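PDB 4LNG: CaaX farnesyltransferase beta subunit Ram1 from Aspergillus fumigatus, which probably serves as the peptide-binding, zinc-containing subunit of the heterodimer that transfers a farnesyl group to a cysteine near the C-terminus of target proteins. Local coordinates for residues B[155-160]-B[430-435]. Residues are numbered along the deposited sequence; the frame is centred on the assembly and turned at random.
Sequences VYWALA and DSYHTC. With ZN (zinc ion), chain E; JAN (6-[(S)-amino(4-chlorophenyl)(1-methyl-1H-imidazol-5-yl)methyl]-4-(3-chlorophenyl)-1-methylquinolin-2(1H)-one), chain F; EDO (1,2-ethanediol), chain H.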
loop_
_atom_site.group_PDB
_atom_site.type_symbol
_atom_site.label_atom_id
_atom_site.label_comp_id
_atom_site.label_asym_id
_atom_site.label_seq_id
_atom_site.Cartn_x
_atom_site.Cartn_y
_atom_site.Cartn_z
ATOM N N VAL B 155 0.440 -16.317 9.774
ATOM C CA VAL B 155 1.512 -17.290 9.622
ATOM C C VAL B 155 2.697 -16.672 8.888
ATOM O O VAL B 155 3.849 -16.841 9.291
ATOM C CB VAL B 155 1.028 -18.544 8.870
ATOM C CG1 VAL B 155 2.196 -19.473 8.571
ATOM C CG2 VAL B 155 -0.032 -19.266 9.689
ATOM N N TYR B 156 2.409 -15.940 7.820
ATOM C CA TYR B 156 3.455 -15.310 7.025
ATOM C C TYR B 156 4.261 -14.269 7.811
ATOM O O TYR B 156 5.491 -14.293 7.794
ATOM C CB TYR B 156 2.877 -14.668 5.759
ATOM C CG TYR B 156 3.843 -13.689 5.138
ATOM C CD1 TYR B 156 4.970 -14.135 4.457
ATOM C CD2 TYR B 156 3.650 -12.318 5.270
ATOM C CE1 TYR B 156 5.876 -13.237 3.912
ATOM C CE2 TYR B 156 4.540 -11.418 4.727
ATOM C CZ TYR B 156 5.650 -11.879 4.047
ATOM O OH TYR B 156 6.531 -10.971 3.509
ATOM N N TRP B 157 3.566 -13.357 8.487
ATOM C CA TRP B 157 4.219 -12.284 9.237
ATOM C C TRP B 157 5.186 -12.842 10.283
ATOM O O TRP B 157 6.302 -12.342 10.443
ATOM C CB TRP B 157 3.179 -11.385 9.916
ATOM C CG TRP B 157 2.298 -10.626 8.958
ATOM C CD1 TRP B 157 2.649 -10.122 7.740
ATOM C CD2 TRP B 157 0.913 -10.303 9.144
ATOM N NE1 TRP B 157 1.566 -9.496 7.156
ATOM C CE2 TRP B 157 0.490 -9.597 8.000
ATOM C CE3 TRP B 157 -0.007 -10.538 10.171
ATOM C CZ2 TRP B 157 -0.816 -9.126 7.852
ATOM C CZ3 TRP B 157 -1.304 -10.072 10.022
ATOM C CH2 TRP B 157 -1.694 -9.372 8.874
ATOM N N ALA B 158 4.758 -13.889 10.983
ATOM C CA ALA B 158 5.600 -14.518 11.997
ATOM C C ALA B 158 6.818 -15.220 11.399
ATOM O O ALA B 158 7.937 -15.054 11.888
ATOM C CB ALA B 158 4.788 -15.481 12.842
ATOM N N LEU B 159 6.605 -16.009 10.349
ATOM C CA LEU B 159 7.705 -16.720 9.699
ATOM C C LEU B 159 8.700 -15.743 9.078
ATOM O O LEU B 159 9.910 -15.960 9.135
ATOM C CB LEU B 159 7.181 -17.678 8.626
ATOM C CG LEU B 159 6.426 -18.917 9.106
ATOM C CD1 LEU B 159 5.883 -19.700 7.922
ATOM C CD2 LEU B 159 7.319 -19.797 9.973
ATOM N N ALA B 160 8.181 -14.675 8.483
ATOM C CA ALA B 160 9.020 -13.638 7.897
ATOM C C ALA B 160 9.886 -12.980 8.972
ATOM O O ALA B 160 11.092 -12.820 8.795
ATOM C CB ALA B 160 8.161 -12.594 7.171
ATOM N N ASP B 430 1.982 -5.606 17.122
ATOM C CA ASP B 430 1.277 -6.716 16.497
ATOM C C ASP B 430 2.236 -7.376 15.520
ATOM O O ASP B 430 3.286 -6.814 15.211
ATOM C CB ASP B 430 -0.015 -6.256 15.810
ATOM C CG ASP B 430 0.229 -5.211 14.746
ATOM O OD1 ASP B 430 0.648 -5.588 13.634
ATOM O OD2 ASP B 430 -0.013 -4.014 15.015
ATOM N N SER B 431 1.901 -8.572 15.049
ATOM C CA SER B 431 2.847 -9.312 14.220
ATOM C C SER B 431 2.991 -8.701 12.826
ATOM O O SER B 431 4.032 -8.849 12.192
ATOM C CB SER B 431 2.501 -10.804 14.154
ATOM O OG SER B 431 1.264 -11.026 13.509
ATOM N N TYR B 432 1.953 -8.006 12.361
ATOM C CA TYR B 432 2.011 -7.297 11.081
ATOM C C TYR B 432 3.059 -6.182 11.133
ATOM O O TYR B 432 3.937 -6.096 10.270
ATOM C CB TYR B 432 0.626 -6.738 10.706
ATOM C CG TYR B 432 0.638 -5.636 9.655
ATOM C CD1 TYR B 432 0.528 -5.933 8.300
ATOM C CD2 TYR B 432 0.741 -4.299 10.025
ATOM C CE1 TYR B 432 0.536 -4.925 7.338
ATOM C CE2 TYR B 432 0.755 -3.287 9.074
ATOM C CZ TYR B 432 0.651 -3.605 7.736
ATOM O OH TYR B 432 0.659 -2.593 6.801
ATOM N N HIS B 433 2.976 -5.335 12.156
ATOM C CA HIS B 433 3.931 -4.241 12.302
ATOM C C HIS B 433 5.325 -4.740 12.677
ATOM O O HIS B 433 6.327 -4.122 12.318
ATOM C CB HIS B 433 3.423 -3.184 13.293
ATOM C CG HIS B 433 2.345 -2.309 12.728
ATOM N ND1 HIS B 433 1.015 -2.456 13.059
ATOM C CD2 HIS B 433 2.399 -1.300 11.826
ATOM C CE1 HIS B 433 0.297 -1.566 12.395
ATOM N NE2 HIS B 433 1.113 -0.854 11.637
ATOM N N THR B 434 5.387 -5.865 13.383
ATOM C CA THR B 434 6.670 -6.477 13.711
ATOM C C THR B 434 7.360 -6.944 12.433
ATOM O O THR B 434 8.529 -6.636 12.200
ATOM C CB THR B 434 6.509 -7.663 14.686
ATOM O OG1 THR B 434 5.951 -7.193 15.918
ATOM C CG2 THR B 434 7.857 -8.314 14.968
ATOM N N CYS B 435 6.622 -7.669 11.596
ATOM C CA CYS B 435 7.155 -8.146 10.323
ATOM C C CYS B 435 7.693 -7.007 9.456
ATOM O O CYS B 435 8.829 -7.059 8.987
ATOM C CB CYS B 435 6.089 -8.944 9.554
ATOM S SG CYS B 435 6.521 -9.368 7.843
HETATM ZN ZN ZN E . 1.049 0.345 9.895
HETATM C C1 JAN F . -3.589 1.159 7.016
HETATM N N1 JAN F . -2.716 0.320 7.957
HETATM C C2 JAN F . -1.539 0.806 8.224
HETATM N N2 JAN F . -1.021 0.122 9.145
HETATM C C3 JAN F . -1.735 -1.019 9.584
HETATM C C4 JAN F . -3.017 -0.730 8.883
HETATM C C5 JAN F . -4.384 -1.680 8.844
HETATM C C6 JAN F . -4.518 -2.069 7.333
HETATM C C7 JAN F . -3.437 -2.581 6.706
HETATM C C8 JAN F . -3.434 -3.218 5.449
HETATM C C9 JAN F . -4.953 -3.290 5.212
HETATM CL CL1 JAN F . -5.040 -4.319 3.569
HETATM C C10 JAN F . -5.960 -2.860 5.732
HETATM C C11 JAN F . -5.749 -2.139 6.963
HETATM N N3 JAN F . -5.402 -0.703 9.052
HETATM C C12 JAN F . -4.025 -2.735 9.900
HETATM C C13 JAN F . -4.065 -3.919 9.518
HETATM C C14 JAN F . -4.024 -4.848 10.538
HETATM C C15 JAN F . -4.078 -2.150 11.150
HETATM C C16 JAN F . -3.818 -3.195 12.346
HETATM C C17 JAN F . -3.696 -4.598 11.689
HETATM N N4 JAN F . -3.603 -5.490 12.853
HETATM C C18 JAN F . -3.351 -4.945 14.303
HETATM C C19 JAN F . -3.343 -6.792 12.559
HETATM O O1 JAN F . -3.133 -7.545 13.542
HETATM C C20 JAN F . -3.529 -7.079 11.218
HETATM C C21 JAN F . -3.967 -6.278 10.221
HETATM C C22 JAN F . -4.095 -6.738 8.835
HETATM C C23 JAN F . -3.068 -6.372 7.852
HETATM C C24 JAN F . -3.420 -6.954 6.638
HETATM CL CL2 JAN F . -2.264 -6.566 5.334
HETATM C C25 JAN F . -4.639 -7.694 6.183
HETATM C C26 JAN F . -5.396 -8.111 7.345
HETATM C C27 JAN F . -5.128 -7.554 8.490
HETATM C C1 EDO H . -1.776 -9.722 14.897
HETATM O O1 EDO H . -1.071 -9.416 13.751
HETATM C C2 EDO H . -1.047 -10.439 15.980
HETATM O O2 EDO H . -0.273 -9.688 16.837
#
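Trp157 holds CG beside its backbone N (chi1 -65°), which sends the indole against the first turn of helix 431-444. Tyr432 turns CG opposite its own N (chi1 162°), which carries the phenol past the benzo edge toward the zinc. Tyr432 CB sits 3.7 Å over the centroid of the Trp157 six-membered ring, almost on the normal, as a CH-pi contact. The phenol stands nearly upright on the indole, planes at 80°, in an offset edge-to-face pair, with CD1 3.5 Å from Trp157 CZ2. Ser431 OG lies at the indole edge near CE3 and hydrogen-bonds with O1 of a bound ethanediol. Cys435 packs at the pyrrole end of the indole, with CB 3.8 Å from Trp157 CB, and SG 3.7 Å from Ala160 CB and oblique to the Tyr156 ring. Both helices belong to the prenyltransferase alpha-alpha toroid and meet beside its zinc site. Zinc is bound by His433 NE2 at 2.1 Å, with Asp365, Cys367 and an imidazole nitrogen of the inhibitor JAN. Asp430 caps helix 431-444 through OD1, which accepts from His433 N. Its OD2 takes His433 ND1 on the syn lone pair at 2.7 Å, which should fix the rotation of the His433 ring. Tyr432 CD2 lies over the His433 ring, and Tyr432 OH hydrogen-bonds with Trp371. JAN C23 is 3.5 Å from Trp157 CH2, and JAN C3 3.4 Å from Tyr432 CE2. Farnesyl diphosphate also touches Tyr432.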